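Side-chain contacts in nonaheme cytochrome C (Desulfovibrio desulfuricans, PDB 1DUW), which probably transfers electrons in hydrogenase-linked metabolism, passing them along a chain of covalently bound heme c groups held in one polypeptide: residues 170-173 and 174-178; 106-109 and 110-113; 210-213 and 214-217. All coordinates share one frame; numbering follows the deposited sequence.

Contact 1. Residues 170-173 and 174-178; sequences QPLT and AMQGP. With HEC (heme c), chain I.
Thr173 and Gln176 hold together a tight turn in an exposed loop, and the account can start from its backbone. Gln176 N donates to Thr173 O at 2.7 Å. One residue further on, Gly177 N bonds to Ala174 O at 3.1 Å, and the two steps make residues 174-176 a single short 3-10 turn. Arg198 also reaches in from helix 197-208 to bind the carbonyl oxygens of Ala174 and Gly177.

The polar tip of Thr173 belongs to the same corner. With chi1 at 76°, OG1 sits between the backbone N and the carbonyl carbon and is turned over the start of the turn, 3.0 Å from Gln176 N.

Side-chain packing makes up a third group. Thr173 OG1 lies 3.3 Å from Met175 CB, while the thioether end of Met175 leads away from the preceding residues. Gln176 points back toward them, its chain extended beyond CG, and crosses both Leu172 and Thr173 at about a right angle; its CD comes to 4.0 Å from Leu172 CD2.

A last group of contacts is made with the heme. Leu172 works at the rim of the macrocycle, its CD1 3.8 Å from the methyl CMB. Pro178 instead lays its ring over the porphyrin, CD 3.4 Å from the meso carbon CHB and CG 3.7 Å from C4A. Leu172 also touches Cys225, covalently attached to heme, and Pro178 touches the axial ligand His197. The arrangement is that of a loop lining a bis-histidine heme c pocket, with a 3-10 turn placing a leucine at the rim and a proline over the face.

Contact 2. Residues 106-109 and 110-113; sequences KERR and ECAG. With HEC (heme c), chain D.
Arg108 lies against Cys111 and Glu110 as its side chain runs outward. Its CB lies 3.7 Å from Cys111 SG, the sulfur that is bonded to the heme carbon CAB at 1.8 Å. Beyond CG the chain bends at chi3 (39°), which lays the guanidinium across this thioether: SG stands 4.0 Å above the guanidinium plane, offset toward its rim. Cys111 is the first cysteine of a CXXCH heme c motif, completed by Cys114 and the axial ligand His115, so the arginine borders the covalent attachment itself. At NE a weak bond reaches Glu110 OE1. NH2 makes the better one, a salt bridge to the same OE1 at 3.0 Å with an N-H...O angle of 156°. This oxygen lies in the guanidinium plane but is approached on its anti side and from somewhat out of the carboxylate plane, the two flat groups being 78° apart. NH2 also passes 3.5 Å from the heme carbon CBB; its strongest polar partner, however, is Asp211 OD2, in a second salt bridge, while NH1 bonds to Gln104. Behind the side chain, Arg108 O accepts from both Ala112 N, at 2.8 Å, and Cys111 N, at 2.9 Å, which turns the chain back on itself after helix 97-107.

Contact 3. Residues 210-213 and 214-217; sequences GDKL and AEAF. With HEC (heme c), chain D.
Asp211 OD1 is gripped by two backbone N-H groups at the start of helix 212-217. Ala214 N approaches at 3.0 Å on a nearly straight bond (172°), meeting the carboxylate oxygen on its anti side and tilted 22° from the carboxylate plane, and Leu213 N adds a weak bond at 2.9 Å. This is an N-cap: the side chain, with CG swung opposite the backbone N (chi1 -171°), folds forward to occupy the first amides of the helix. The other oxygen, OD2, forms a salt bridge with Arg108 NH2, and CG rests 3.6 Å from the heme carbon CBB, which places the carboxylate beside the vinyl-derived edge of the cofactor.

The first helical turn follows directly. Glu215 N bonds to Asp211 O at 2.9 Å, and the extended Glu215 side chain runs back alongside that carbonyl, bringing OE1 close to Gly210 CA (3.3 Å).

The apolar side of the helix faces the heme. Leu213 CD1 meets Phe217 CE1 at 3.6 Å, the two side chains slanting across each other, while Leu213 O lies in the plane of the ring at its edge. Phe217 CB sits 3.3 Å from C2A of the porphyrin, and the methyl CMA lies over one ring face. Ala214 CB packs on the neighbouring pyrrole, 3.9 Å from C3B. His218, which follows Phe217, is an axial ligand of this heme.

Lys212, Leu213 and Ala216 touch a second heme, so the short helix is shared between two cofactors. Leu213 leans on His101 and Gln104 of helix 97-107, while Phe217 packs on helix 124-130, where its ring meets that of Trp126.

From the N terminus the chain reaches contact 2 first, as helix 97-107 gives way to helix 109-112; contact 1 follows in the loop between helix 152-165 and strand 181-183, and contact 3 takes in the N-cap and turns of helix 212-217. Each closes only a turn of a few residues, and the three lie in series, none nesting within or crossing another. Contacts 2 and 3, far apart in sequence, touch through the Arg108-Asp211 salt bridge and share one heme, joining the two class III cytochrome c regions of the chain. Contact 1 stands apart at another heme, its centre about 17 Å from that of contact 3 and about 21 Å from that of contact 2.

Contact 1. Residues 170-173 and 174-178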
loop_
_atom_site.group_PDB
_atom_site.type_symbol
_atom_site.label_atom_id
_atom_site.label_comp_id
_atom_site.label_asym_id
_atom_site.label_seq_id
_atom_site.Cartn_x
_atom_site.Cartn_y
_atom_site.Cartn_z
ATOM N N GLN A 170 13.287 -8.600 3.453
ATOM C CA GLN A 170 13.560 -8.849 4.866
ATOM C C GLN A 170 13.575 -7.494 5.569
ATOM O O GLN A 170 14.510 -6.699 5.415
ATOM C CB GLN A 170 14.877 -9.589 5.058
ATOM C CG GLN A 170 14.829 -10.752 6.037
ATOM C CD GLN A 170 15.031 -12.087 5.344
ATOM O OE1 GLN A 170 16.083 -12.711 5.464
ATOM N NE2 GLN A 170 14.018 -12.549 4.618
ATOM N N PRO A 171 12.546 -7.167 6.336
ATOM C CA PRO A 171 12.547 -5.854 6.989
ATOM C C PRO A 171 13.509 -5.786 8.170
ATOM O O PRO A 171 14.045 -6.772 8.661
ATOM C CB PRO A 171 11.104 -5.723 7.496
ATOM C CG PRO A 171 10.679 -7.134 7.737
ATOM C CD PRO A 171 11.346 -7.956 6.662
ATOM N N LEU A 172 13.720 -4.559 8.635
ATOM C CA LEU A 172 14.575 -4.340 9.788
ATOM C C LEU A 172 13.822 -4.920 10.993
ATOM O O LEU A 172 12.614 -4.686 11.083
ATOM C CB LEU A 172 14.838 -2.874 10.067
ATOM C CG LEU A 172 15.800 -2.024 9.262
ATOM C CD1 LEU A 172 16.400 -0.934 10.142
ATOM C CD2 LEU A 172 16.922 -2.851 8.642
ATOM N N THR A 173 14.505 -5.628 11.877
ATOM C CA THR A 173 13.834 -6.126 13.067
ATOM C C THR A 173 13.682 -4.966 14.052
ATOM O O THR A 173 14.404 -3.965 13.945
ATOM C CB THR A 173 14.638 -7.220 13.784
ATOM O OG1 THR A 173 15.716 -6.590 14.498
ATOM C CG2 THR A 173 15.265 -8.182 12.793
ATOM N N ALA A 174 12.785 -5.110 15.032
ATOM C CA ALA A 174 12.637 -4.043 16.035
ATOM C C ALA A 174 13.930 -3.946 16.857
ATOM O O ALA A 174 14.233 -2.907 17.458
ATOM C CB ALA A 174 11.401 -4.256 16.884
ATOM N N MET A 175 14.719 -5.029 16.857
ATOM C CA MET A 175 16.016 -5.062 17.527
ATOM C C MET A 175 17.003 -4.231 16.704
ATOM O O MET A 175 18.103 -3.853 17.106
ATOM C CB MET A 175 16.549 -6.475 17.698
ATOM C CG MET A 175 15.808 -7.342 18.698
ATOM S SD MET A 175 15.983 -6.847 20.420
ATOM C CE MET A 175 17.715 -6.397 20.484
ATOM N N GLN A 176 16.586 -3.903 15.476
ATOM C CA GLN A 176 17.481 -3.082 14.660
ATOM C C GLN A 176 17.223 -1.601 14.880
ATOM O O GLN A 176 17.919 -0.746 14.336
ATOM C CB GLN A 176 17.363 -3.497 13.187
ATOM C CG GLN A 176 18.542 -4.400 12.845
ATOM C CD GLN A 176 18.348 -5.202 11.579
ATOM O OE1 GLN A 176 19.282 -5.278 10.778
ATOM N NE2 GLN A 176 17.162 -5.780 11.444
ATOM N N GLY A 177 16.231 -1.274 15.711
ATOM C CA GLY A 177 15.995 0.138 16.009
ATOM C C GLY A 177 16.349 0.328 17.480
ATOM O O GLY A 177 16.629 -0.662 18.158
ATOM N N PRO A 178 16.348 1.528 18.024
ATOM C CA PRO A 178 16.652 1.678 19.453
ATOM C C PRO A 178 15.623 0.987 20.361
ATOM O O PRO A 178 14.452 0.775 20.044
ATOM C CB PRO A 178 16.590 3.185 19.657
ATOM C CG PRO A 178 15.869 3.747 18.487
ATOM C CD PRO A 178 16.075 2.801 17.342
HETATM FE FE HEC I . 12.538 5.624 15.284
HETATM C CHA HEC I . 14.074 8.127 17.139
HETATM C CHB HEC I . 15.640 4.367 14.401
HETATM C CHC HEC I . 11.010 3.143 13.437
HETATM C CHD HEC I . 9.481 6.910 16.171
HETATM N NA HEC I . 14.450 6.130 15.679
HETATM C C1A HEC I . 14.828 7.191 16.467
HETATM C C2A HEC I . 16.271 7.197 16.493
HETATM C C3A HEC I . 16.721 6.155 15.734
HETATM C C4A HEC I . 15.561 5.467 15.211
HETATM C CMA HEC I . 18.139 5.756 15.412
HETATM C CAA HEC I . 17.002 8.118 17.467
HETATM C CBA HEC I . 17.413 7.377 18.740
HETATM C CGA HEC I . 18.130 8.333 19.686
HETATM O O1A HEC I . 18.261 7.920 20.859
HETATM O O2A HEC I . 18.152 9.543 19.355
HETATM N NB HEC I . 13.183 4.073 14.149
HETATM C C1B HEC I . 14.503 3.750 13.930
HETATM C C2B HEC I . 14.541 2.578 13.074
HETATM C C3B HEC I . 13.246 2.217 12.789
HETATM C C4B HEC I . 12.387 3.167 13.479
HETATM C CMB HEC I . 15.828 1.977 12.544
HETATM C CAB HEC I . 12.737 1.021 12.010
HETATM C CBB HEC I . 13.330 -0.318 12.417
HETATM N NC HEC I . 10.626 5.126 14.883
HETATM C C1C HEC I . 10.238 4.074 14.101
HETATM C C2C HEC I . 8.787 4.087 14.096
HETATM C C3C HEC I . 8.361 5.130 14.856
HETATM C C4C HEC I . 9.537 5.854 15.295
HETATM C CMC HEC I . 7.966 3.012 13.428
HETATM C CAC HEC I . 6.956 5.592 15.151
HETATM C CBC HEC I . 6.032 4.477 15.662
HETATM N ND HEC I . 11.900 7.186 16.408
HETATM C C1D HEC I . 10.617 7.676 16.404
HETATM C C2D HEC I . 10.579 8.805 17.315
HETATM C C3D HEC I . 11.840 8.972 17.815
HETATM C C4D HEC I . 12.693 8.007 17.172
HETATM C CMD HEC I . 9.332 9.547 17.711
HETATM C CAD HEC I . 12.360 10.290 18.402
HETATM C CBD HEC I . 12.904 11.244 17.338
HETATM C CGD HEC I . 13.114 12.651 17.853
HETATM O O1D HEC I . 13.633 13.511 17.090
HETATM O O2D HEC I . 12.636 12.963 18.971
#

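Contact 2. Residues 106-109 and 110-113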
loop_
_atom_site.group_PDB
_atom_site.type_symbol
_atom_site.label_atom_id
_atom_site.label_comp_id
_atom_site.label_asym_id
_atom_site.label_seq_id
_atom_site.Cartn_x
_atom_site.Cartn_y
_atom_site.Cartn_z
ATOM N N LYS A 106 -7.331 1.208 5.555
ATOM C CA LYS A 106 -8.178 2.085 6.348
ATOM C C LYS A 106 -9.195 1.355 7.212
ATOM O O LYS A 106 -9.608 1.865 8.260
ATOM C CB LYS A 106 -8.947 3.016 5.394
ATOM C CG LYS A 106 -8.020 3.980 4.652
ATOM C CD LYS A 106 -7.214 4.809 5.642
ATOM C CE LYS A 106 -6.197 5.694 4.940
ATOM N NZ LYS A 106 -4.915 4.980 4.662
ATOM N N GLU A 107 -9.626 0.175 6.795
ATOM C CA GLU A 107 -10.635 -0.590 7.506
ATOM C C GLU A 107 -10.131 -1.596 8.515
ATOM O O GLU A 107 -10.897 -1.966 9.407
ATOM C CB GLU A 107 -11.443 -1.398 6.469
ATOM C CG GLU A 107 -12.303 -0.548 5.552
ATOM C CD GLU A 107 -12.679 -1.301 4.286
ATOM O OE1 GLU A 107 -12.635 -2.548 4.303
ATOM O OE2 GLU A 107 -12.999 -0.657 3.264
ATOM N N ARG A 108 -8.915 -2.079 8.385
ATOM C CA ARG A 108 -8.364 -3.095 9.279
ATOM C C ARG A 108 -7.585 -2.444 10.399
ATOM O O ARG A 108 -6.655 -1.682 10.184
ATOM C CB ARG A 108 -7.550 -4.082 8.432
ATOM C CG ARG A 108 -8.422 -4.674 7.326
ATOM C CD ARG A 108 -7.709 -5.614 6.379
ATOM N NE ARG A 108 -6.752 -6.471 7.063
ATOM C CZ ARG A 108 -5.805 -7.153 6.432
ATOM N NH1 ARG A 108 -5.709 -7.059 5.116
ATOM N NH2 ARG A 108 -4.974 -7.906 7.122
ATOM N N ARG A 109 -7.965 -2.710 11.650
ATOM C CA ARG A 109 -7.311 -2.090 12.793
ATOM C C ARG A 109 -5.794 -2.223 12.794
ATOM O O ARG A 109 -5.090 -1.295 13.191
ATOM C CB ARG A 109 -7.897 -2.692 14.095
ATOM C CG ARG A 109 -7.286 -2.124 15.360
ATOM C CD ARG A 109 -8.014 -2.540 16.628
ATOM N NE ARG A 109 -7.933 -3.978 16.886
ATOM C CZ ARG A 109 -8.965 -4.812 16.731
ATOM N NH1 ARG A 109 -10.151 -4.375 16.323
ATOM N NH2 ARG A 109 -8.858 -6.116 16.972
ATOM N N GLU A 110 -5.253 -3.370 12.395
ATOM C CA GLU A 110 -3.825 -3.603 12.407
ATOM C C GLU A 110 -3.082 -2.769 11.359
ATOM O O GLU A 110 -1.871 -2.568 11.488
ATOM C CB GLU A 110 -3.508 -5.092 12.176
ATOM C CG GLU A 110 -3.970 -5.592 10.813
ATOM C CD GLU A 110 -5.314 -6.288 10.829
ATOM O OE1 GLU A 110 -5.472 -7.243 10.049
ATOM O OE2 GLU A 110 -6.227 -5.922 11.596
ATOM N N CYS A 111 -3.811 -2.309 10.352
ATOM C CA CYS A 111 -3.235 -1.499 9.292
ATOM C C CYS A 111 -3.466 -0.012 9.522
ATOM O O CYS A 111 -2.616 0.805 9.188
ATOM C CB CYS A 111 -3.863 -1.854 7.940
ATOM S SG CYS A 111 -3.966 -3.613 7.531
ATOM N N ALA A 112 -4.639 0.301 10.044
ATOM C CA ALA A 112 -5.158 1.640 10.200
ATOM C C ALA A 112 -4.397 2.542 11.155
ATOM O O ALA A 112 -4.674 3.750 11.092
ATOM C CB ALA A 112 -6.650 1.563 10.560
ATOM N N GLY A 113 -3.477 2.059 11.974
ATOM C CA GLY A 113 -2.732 2.951 12.871
ATOM C C GLY A 113 -1.621 3.600 12.036
ATOM O O GLY A 113 -1.557 4.818 11.875
HETATM FE FE HEC D . 1.334 -0.491 5.085
HETATM C CHA HEC D . 2.570 1.212 2.394
HETATM C CHB HEC D . -0.930 -2.137 3.025
HETATM C CHC HEC D . 0.047 -2.224 7.827
HETATM C CHD HEC D . 3.554 1.133 7.156
HETATM N NA HEC D . 0.902 -0.468 3.116
HETATM C C1A HEC D . 1.546 0.318 2.188
HETATM C C2A HEC D . 0.961 0.054 0.897
HETATM C C3A HEC D . -0.018 -0.890 1.076
HETATM C C4A HEC D . -0.052 -1.217 2.488
HETATM C CMA HEC D . -1.060 -1.362 0.086
HETATM C CAA HEC D . 1.366 0.793 -0.379
HETATM C CBA HEC D . 0.946 2.257 -0.425
HETATM C CGA HEC D . -0.527 2.417 -0.745
HETATM O O1A HEC D . -1.007 1.867 -1.761
HETATM O O2A HEC D . -1.228 3.077 0.047
HETATM N NB HEC D . -0.115 -1.865 5.369
HETATM C C1B HEC D . -0.904 -2.391 4.378
HETATM C C2B HEC D . -1.813 -3.344 4.989
HETATM C C3B HEC D . -1.553 -3.378 6.328
HETATM C C4B HEC D . -0.475 -2.442 6.571
HETATM C CMB HEC D . -2.876 -4.059 4.195
HETATM C CAB HEC D . -2.244 -4.164 7.433
HETATM C CBB HEC D . -2.243 -5.677 7.240
HETATM N NC HEC D . 1.729 -0.523 7.073
HETATM C C1C HEC D . 1.072 -1.313 7.987
HETATM C C2C HEC D . 1.648 -1.059 9.293
HETATM C C3C HEC D . 2.629 -0.117 9.128
HETATM C C4C HEC D . 2.686 0.217 7.721
HETATM C CMC HEC D . 1.341 -1.961 10.471
HETATM C CAC HEC D . 3.406 0.564 10.233
HETATM C CBC HEC D . 4.224 -0.419 11.065
HETATM N ND HEC D . 2.772 0.901 4.826
HETATM C C1D HEC D . 3.535 1.463 5.824
HETATM C C2D HEC D . 4.392 2.468 5.215
HETATM C C3D HEC D . 4.210 2.378 3.865
HETATM C C4D HEC D . 3.096 1.489 3.628
HETATM C CMD HEC D . 5.279 3.440 5.945
HETATM C CAD HEC D . 5.049 3.069 2.792
HETATM C CBD HEC D . 4.303 4.181 2.064
HETATM C CGD HEC D . 5.092 4.598 0.818
HETATM O O1D HEC D . 5.286 3.747 -0.083
HETATM O O2D HEC D . 5.940 5.506 0.993
#

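Contact 3. Residues 210-213 and 214-217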
loop_
_atom_site.group_PDB
_atom_site.type_symbol
_atom_site.label_atom_id
_atom_site.label_comp_id
_atom_site.label_asym_id
_atom_site.label_seq_id
_atom_site.Cartn_x
_atom_site.Cartn_y
_atom_site.Cartn_z
ATOM N N GLY A 210 2.864 -11.966 8.314
ATOM C CA GLY A 210 2.320 -12.864 7.323
ATOM C C GLY A 210 1.290 -12.222 6.436
ATOM O O GLY A 210 0.774 -12.840 5.499
ATOM N N ASP A 211 0.909 -10.961 6.654
ATOM C CA ASP A 211 -0.110 -10.461 5.720
ATOM C C ASP A 211 0.521 -10.300 4.350
ATOM O O ASP A 211 1.538 -9.614 4.190
ATOM C CB ASP A 211 -0.722 -9.160 6.218
ATOM C CG ASP A 211 -1.928 -8.739 5.398
ATOM O OD1 ASP A 211 -1.780 -8.232 4.265
ATOM O OD2 ASP A 211 -3.051 -8.917 5.900
ATOM N N LYS A 212 -0.063 -10.926 3.328
ATOM C CA LYS A 212 0.591 -10.782 2.021
ATOM C C LYS A 212 0.371 -9.423 1.373
ATOM O O LYS A 212 1.254 -9.025 0.597
ATOM C CB LYS A 212 0.147 -11.937 1.119
ATOM C CG LYS A 212 0.761 -13.262 1.562
ATOM C CD LYS A 212 0.153 -14.422 0.773
ATOM C CE LYS A 212 0.635 -15.755 1.333
ATOM N NZ LYS A 212 -0.279 -16.885 0.993
ATOM N N LEU A 213 -0.709 -8.699 1.647
ATOM C CA LEU A 213 -0.853 -7.383 1.017
ATOM C C LEU A 213 0.218 -6.475 1.616
ATOM O O LEU A 213 0.964 -5.813 0.889
ATOM C CB LEU A 213 -2.247 -6.790 1.184
ATOM C CG LEU A 213 -2.473 -5.428 0.525
ATOM C CD1 LEU A 213 -2.100 -5.471 -0.953
ATOM C CD2 LEU A 213 -3.919 -4.977 0.697
ATOM N N ALA A 214 0.277 -6.491 2.946
ATOM C CA ALA A 214 1.268 -5.701 3.654
ATOM C C ALA A 214 2.677 -6.083 3.209
ATOM O O ALA A 214 3.497 -5.215 2.891
ATOM C CB ALA A 214 1.171 -5.845 5.165
ATOM N N GLU A 215 2.993 -7.370 3.179
ATOM C CA GLU A 215 4.329 -7.754 2.739
ATOM C C GLU A 215 4.666 -7.375 1.300
ATOM O O GLU A 215 5.846 -7.074 1.032
ATOM C CB GLU A 215 4.505 -9.273 2.868
ATOM C CG GLU A 215 4.643 -9.678 4.339
ATOM C CD GLU A 215 4.684 -11.202 4.395
ATOM O OE1 GLU A 215 4.771 -11.723 5.517
ATOM O OE2 GLU A 215 4.617 -11.823 3.309
ATOM N N ALA A 216 3.716 -7.393 0.372
ATOM C CA ALA A 216 4.042 -7.020 -0.999
ATOM C C ALA A 216 4.379 -5.532 -1.104
ATOM O O ALA A 216 5.306 -5.136 -1.823
ATOM C CB ALA A 216 2.896 -7.310 -1.956
ATOM N N PHE A 217 3.638 -4.669 -0.408
ATOM C CA PHE A 217 3.930 -3.234 -0.548
ATOM C C PHE A 217 4.957 -2.655 0.407
ATOM O O PHE A 217 5.441 -1.535 0.149
ATOM C CB PHE A 217 2.591 -2.469 -0.447
ATOM C CG PHE A 217 1.817 -2.613 -1.762
ATOM C CD1 PHE A 217 0.936 -3.665 -1.944
ATOM C CD2 PHE A 217 2.008 -1.692 -2.789
ATOM C CE1 PHE A 217 0.241 -3.812 -3.135
ATOM C CE2 PHE A 217 1.314 -1.834 -3.984
ATOM C CZ PHE A 217 0.441 -2.900 -4.164
HETATM FE FE HEC D . 1.334 -0.491 5.085
HETATM C CHA HEC D . 2.570 1.212 2.394
HETATM C CHB HEC D . -0.930 -2.137 3.025
HETATM C CHC HEC D . 0.047 -2.224 7.827
HETATM C CHD HEC D . 3.554 1.133 7.156
HETATM N NA HEC D . 0.902 -0.468 3.116
HETATM C C1A HEC D . 1.546 0.318 2.188
HETATM C C2A HEC D . 0.961 0.054 0.897
HETATM C C3A HEC D . -0.018 -0.890 1.076
HETATM C C4A HEC D . -0.052 -1.217 2.488
HETATM C CMA HEC D . -1.060 -1.362 0.086
HETATM C CAA HEC D . 1.366 0.793 -0.379
HETATM C CBA HEC D . 0.946 2.257 -0.425
HETATM C CGA HEC D . -0.527 2.417 -0.745
HETATM O O1A HEC D . -1.007 1.867 -1.761
HETATM O O2A HEC D . -1.228 3.077 0.047
HETATM N NB HEC D . -0.115 -1.865 5.369
HETATM C C1B HEC D . -0.904 -2.391 4.378
HETATM C C2B HEC D . -1.813 -3.344 4.989
HETATM C C3B HEC D . -1.553 -3.378 6.328
HETATM C C4B HEC D . -0.475 -2.442 6.571
HETATM C CMB HEC D . -2.876 -4.059 4.195
HETATM C CAB HEC D . -2.244 -4.164 7.433
HETATM C CBB HEC D . -2.243 -5.677 7.240
HETATM N NC HEC D . 1.729 -0.523 7.073
HETATM C C1C HEC D . 1.072 -1.313 7.987
HETATM C C2C HEC D . 1.648 -1.059 9.293
HETATM C C3C HEC D . 2.629 -0.117 9.128
HETATM C C4C HEC D . 2.686 0.217 7.721
HETATM C CMC HEC D . 1.341 -1.961 10.471
HETATM C CAC HEC D . 3.406 0.564 10.233
HETATM C CBC HEC D . 4.224 -0.419 11.065
HETATM N ND HEC D . 2.772 0.901 4.826
HETATM C C1D HEC D . 3.535 1.463 5.824
HETATM C C2D HEC D . 4.392 2.468 5.215
HETATM C C3D HEC D . 4.210 2.378 3.865
HETATM C C4D HEC D . 3.096 1.489 3.628
HETATM C CMD HEC D . 5.279 3.440 5.945
HETATM C CAD HEC D . 5.049 3.069 2.792
HETATM C CBD HEC D . 4.303 4.181 2.064
HETATM C CGD HEC D . 5.092 4.598 0.818
HETATM O O1D HEC D . 5.286 3.747 -0.083
HETATM O O2D HEC D . 5.940 5.506 0.993
#